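Local atomic coordinates of amidohydrolase (Thermotoga maritima, PDB entry 3OOQ), a protein that probably hydrolyses cyclic amide bonds as a member of the TIM-barrel amidohydrolase family, with allantoinase activity tentatively assigned. Residues F[82-86]-F[161-167]; F[118-124]-F[150-154]. All coordinates share one frame; numbering follows the deposited sequence.

How the contacts relate
Contacts 1 and 2 hold two loops of the barrel against a strand and the helix that follows it. The segments run in the order 82-86, 118-124, 150-154, 161-167, so contact 2 is nested inside the chain loop closed by contact 1. Strand 143-153, in contact 2, leads into helix 156-164, in contact 1, and the centres of the contacts lie about 13 Å apart. Asn123 joins them: its OD1 is 2.5 Å from Tyr162 OH and its ND2 3.0 Å from Glu82 O, both probable hydrogen bonds. Contact 2 is buried at the end of strand 143-153, in the sheet that includes strands 112-117, 125-133 and 223-227; Asn123 thus ties this interior loop to contact 1, farther out, where other subunits approach.

Contact 1: residues F[82-86]-F[161-167]; sequences EATDP and VYGERKQ
Pro86 covers one face of the Tyr162 ring: its CB stands 3.9 Å from the ring centroid and only 8° off the normal, a CH-pi contact over the centre. Val161 CG1 lies over the opposite face, offset toward the rim, and also meets Ala83 CB, while Gln167 OE1 is at the ring edge, in plane. Thr84 CA sits 3.8 Å above one face of the Arg165 guanidinium, near the rim, and Gln167 OE1 again lies at its edge, taking NE and NH1 side-on, NE at 2.9 Å. A bend at chi3 (54°) brings the Arg165 head across to Thr84, and NH2 continues to Lys166 O of the second subunit. The phenol oxygen of Tyr162 accepts Asp85 N at 2.9 Å, a bent bond of 138°, and pairs more strongly with Asn123. A water adds a further bridge, 2.8 Å from Thr84 O, to which it donates, and 2.8 Å from Gln167 NE2. Thr84 OG1 bonds to Glu82 OE1 and to Thr168 of the second subunit, so the loop also belongs to a subunit interface. Helix 156-164 ends in a Schellman motif, Lys166 having positive phi, and the loop after strand 54-64 lies against its last turn, with Pro86 backbone-bonded to Val125 of strand 125-133.

Contact 2: residues F[118-124]-F[150-154]; sequences VPGSANP and LKMAF
The connection between strands 112-117 and 125-133 arches over the end of strand 143-153 in the amidohydrolase barrel, and Lys151 rises from that strand to meet it. With CG anti to the backbone N (chi1 180°) and a bend at chi2, the chain passes Val118 at about a right angle, CB to Val118 CG2 being 3.6 Å. Its NZ then reaches Pro119 O at 2.8 Å and, more weakly, Gly120 O at 3.3 Å. The third partner of NZ is His63 NE2. His63 and His65 form the His-X-His pair at the end of strand 54-64 that usually binds metal in this family, and Val118 O bonds to His65, so the loop is tied to a probable active site. A methionine in place of Lys151 would probably leave the Pro119 and Gly120 carbonyls without their shared donor and His63 NE2 without its lysine partner. Farther along, Ala153 N donates to Pro124 O at 3.0 Å, where the segment passes into antiparallel strand 125-133. Ala153 CB packs against the loop, 3.4 Å from Asn123 O and 3.9 Å from Ser121 CB, while Ser121 OG turns to Asn157.

Contact 1: residues F[82-86]-F[161-167]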
# COMPACT_ATOMS: atom_id res chain seq x y z
N GLU F 82 23.29 -6.17 4.21
CA GLU F 82 22.16 -7.07 4.41
C GLU F 82 21.12 -6.34 5.28
O GLU F 82 20.90 -6.66 6.46
CB GLU F 82 22.62 -8.39 5.05
CG GLU F 82 21.53 -9.45 5.18
CD GLU F 82 20.80 -9.67 3.87
OE1 GLU F 82 19.59 -9.32 3.80
OE2 GLU F 82 21.44 -10.13 2.90
N ALA F 83 20.49 -5.34 4.66
CA ALA F 83 19.65 -4.38 5.37
C ALA F 83 18.23 -4.89 5.58
O ALA F 83 17.27 -4.15 5.38
CB ALA F 83 19.66 -3.04 4.62
N THR F 84 18.10 -6.15 6.00
CA THR F 84 16.80 -6.79 6.24
C THR F 84 16.68 -7.27 7.68
O THR F 84 15.74 -8.00 8.02
CB THR F 84 16.65 -8.01 5.34
OG1 THR F 84 17.74 -8.91 5.58
CG2 THR F 84 16.66 -7.58 3.88
N ASP F 85 17.64 -6.86 8.51
CA ASP F 85 17.75 -7.36 9.88
C ASP F 85 18.86 -6.56 10.54
O ASP F 85 19.99 -6.52 10.02
CB ASP F 85 18.10 -8.86 9.85
CG ASP F 85 18.15 -9.49 11.24
OD1 ASP F 85 18.01 -10.72 11.34
OD2 ASP F 85 18.36 -8.78 12.24
N PRO F 86 18.57 -5.90 11.68
CA PRO F 86 19.59 -5.00 12.24
C PRO F 86 20.77 -5.74 12.90
O PRO F 86 21.75 -5.10 13.26
CB PRO F 86 18.81 -4.14 13.26
CG PRO F 86 17.64 -4.96 13.63
CD PRO F 86 17.31 -5.85 12.45
N VAL F 161 17.70 3.51 8.13
CA VAL F 161 17.35 2.22 7.51
C VAL F 161 16.22 1.47 8.25
O VAL F 161 15.21 1.04 7.63
CB VAL F 161 18.57 1.28 7.32
CG1 VAL F 161 18.12 -0.13 6.97
CG2 VAL F 161 19.49 1.81 6.22
N TYR F 162 16.35 1.33 9.57
CA TYR F 162 15.31 0.59 10.28
C TYR F 162 14.07 1.44 10.58
O TYR F 162 12.94 0.93 10.56
CB TYR F 162 15.88 -0.28 11.43
CG TYR F 162 16.70 -1.36 10.78
CD1 TYR F 162 16.09 -2.54 10.29
CD2 TYR F 162 18.07 -1.16 10.51
CE1 TYR F 162 16.83 -3.50 9.60
CE2 TYR F 162 18.81 -2.13 9.84
CZ TYR F 162 18.19 -3.30 9.38
OH TYR F 162 18.93 -4.25 8.68
N GLY F 163 14.27 2.74 10.80
CA GLY F 163 13.15 3.67 10.96
C GLY F 163 12.26 3.67 9.72
O GLY F 163 11.04 3.62 9.83
N GLU F 164 12.86 3.68 8.53
CA GLU F 164 12.07 3.55 7.27
C GLU F 164 11.33 2.19 7.19
O GLU F 164 10.24 2.12 6.63
CB GLU F 164 12.93 3.78 6.02
CG GLU F 164 13.22 5.28 5.69
CD GLU F 164 14.37 5.51 4.67
OE1 GLU F 164 14.94 4.51 4.14
OE2 GLU F 164 14.72 6.69 4.40
N ARG F 165 11.91 1.14 7.76
CA ARG F 165 11.23 -0.17 7.88
C ARG F 165 10.20 -0.21 9.04
O ARG F 165 9.55 -1.24 9.28
CB ARG F 165 12.24 -1.32 8.02
CG ARG F 165 13.05 -1.66 6.74
CD ARG F 165 14.22 -2.62 6.99
NE ARG F 165 13.79 -3.85 7.66
CZ ARG F 165 13.40 -4.97 7.04
NH1 ARG F 165 13.00 -6.02 7.76
NH2 ARG F 165 13.41 -5.07 5.72
N LYS F 166 10.06 0.90 9.77
CA LYS F 166 9.17 0.98 10.93
C LYS F 166 9.56 -0.04 11.99
O LYS F 166 8.68 -0.62 12.65
CB LYS F 166 7.72 0.70 10.52
CG LYS F 166 6.85 1.90 10.38
CD LYS F 166 7.12 2.64 9.13
CE LYS F 166 7.12 4.13 9.45
NZ LYS F 166 6.34 4.90 8.46
N GLN F 167 10.86 -0.26 12.13
CA GLN F 167 11.41 -1.33 12.97
C GLN F 167 12.50 -0.77 13.91
O GLN F 167 13.16 0.21 13.56
CB GLN F 167 11.95 -2.40 12.02
CG GLN F 167 12.62 -3.59 12.65
CD GLN F 167 13.10 -4.61 11.61
OE1 GLN F 167 13.00 -4.38 10.39
NE2 GLN F 167 13.58 -5.74 12.09
O HOH W 1 14.13 -7.82 10.29

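Contact 2: residues F[118-124]-F[150-154]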
# COMPACT_ATOMS: atom_id res chain seq x y z
N VAL F 118 34.54 -5.13 4.08
CA VAL F 118 33.67 -5.08 5.25
C VAL F 118 32.23 -4.73 4.79
O VAL F 118 32.05 -4.03 3.79
CB VAL F 118 34.27 -4.06 6.27
CG1 VAL F 118 34.25 -2.63 5.72
CG2 VAL F 118 33.64 -4.14 7.62
N PRO F 119 31.20 -5.24 5.51
CA PRO F 119 29.86 -4.71 5.24
C PRO F 119 29.79 -3.19 5.52
O PRO F 119 30.67 -2.62 6.19
CB PRO F 119 28.97 -5.47 6.24
CG PRO F 119 29.72 -6.69 6.62
CD PRO F 119 31.19 -6.28 6.55
N GLY F 120 28.75 -2.55 4.98
CA GLY F 120 28.50 -1.13 5.19
C GLY F 120 27.87 -0.83 6.55
O GLY F 120 28.02 -1.58 7.52
N SER F 121 27.15 0.29 6.62
CA SER F 121 26.73 0.84 7.90
C SER F 121 25.20 0.88 8.06
O SER F 121 24.66 1.66 8.85
CB SER F 121 27.30 2.24 8.03
OG SER F 121 26.81 3.07 6.98
N ALA F 122 24.51 0.04 7.30
CA ALA F 122 23.06 -0.07 7.43
C ALA F 122 22.65 -0.65 8.78
O ALA F 122 21.66 -0.21 9.37
CB ALA F 122 22.49 -0.92 6.30
N ASN F 123 23.40 -1.65 9.25
CA ASN F 123 22.99 -2.41 10.43
C ASN F 123 23.74 -2.05 11.70
O ASN F 123 24.96 -1.89 11.64
CB ASN F 123 23.17 -3.91 10.21
CG ASN F 123 22.30 -4.45 9.10
OD1 ASN F 123 21.42 -3.76 8.61
ND2 ASN F 123 22.55 -5.69 8.71
N PRO F 124 23.02 -1.96 12.84
CA PRO F 124 23.69 -1.87 14.14
C PRO F 124 24.83 -2.90 14.23
O PRO F 124 25.93 -2.54 14.63
CB PRO F 124 22.57 -2.12 15.14
CG PRO F 124 21.34 -1.46 14.47
CD PRO F 124 21.56 -1.75 12.96
N LEU F 150 34.38 -7.43 13.37
CA LEU F 150 32.92 -7.44 13.31
C LEU F 150 32.45 -6.00 13.18
O LEU F 150 32.65 -5.19 14.09
CB LEU F 150 32.32 -8.10 14.56
CG LEU F 150 30.77 -8.17 14.60
CD1 LEU F 150 30.24 -8.86 13.35
CD2 LEU F 150 30.27 -8.90 15.85
N LYS F 151 31.85 -5.69 12.04
CA LYS F 151 31.37 -4.34 11.69
C LYS F 151 30.10 -3.99 12.46
O LYS F 151 29.18 -4.81 12.52
CB LYS F 151 31.09 -4.26 10.18
CG LYS F 151 30.56 -2.93 9.64
CD LYS F 151 31.49 -1.73 10.00
CE LYS F 151 31.02 -0.41 9.40
NZ LYS F 151 31.09 -0.46 7.91
N MSE F 152 30.06 -2.79 13.03
CA MSE F 152 28.89 -2.28 13.74
C MSE F 152 28.73 -0.83 13.32
O MSE F 152 29.67 -0.24 12.81
CB MSE F 152 29.07 -2.38 15.26
CG MSE F 152 29.24 -3.80 15.72
SE MSE F 152 29.65 -3.97 17.61
CE MSE F 152 30.84 -5.52 17.50
N ALA F 153 27.53 -0.27 13.53
CA ALA F 153 27.23 1.09 13.08
C ALA F 153 26.33 1.85 14.03
O ALA F 153 25.38 1.28 14.56
CB ALA F 153 26.60 1.07 11.68
N PHE F 154 26.65 3.14 14.18
CA PHE F 154 25.97 4.09 15.05
C PHE F 154 25.58 5.27 14.21
O PHE F 154 25.99 5.37 13.05
CB PHE F 154 26.94 4.56 16.16
CG PHE F 154 27.32 3.46 17.11
CD1 PHE F 154 28.32 2.55 16.78
CD2 PHE F 154 26.61 3.28 18.28
CE1 PHE F 154 28.64 1.50 17.64
CE2 PHE F 154 26.92 2.23 19.14
CZ PHE F 154 27.94 1.35 18.82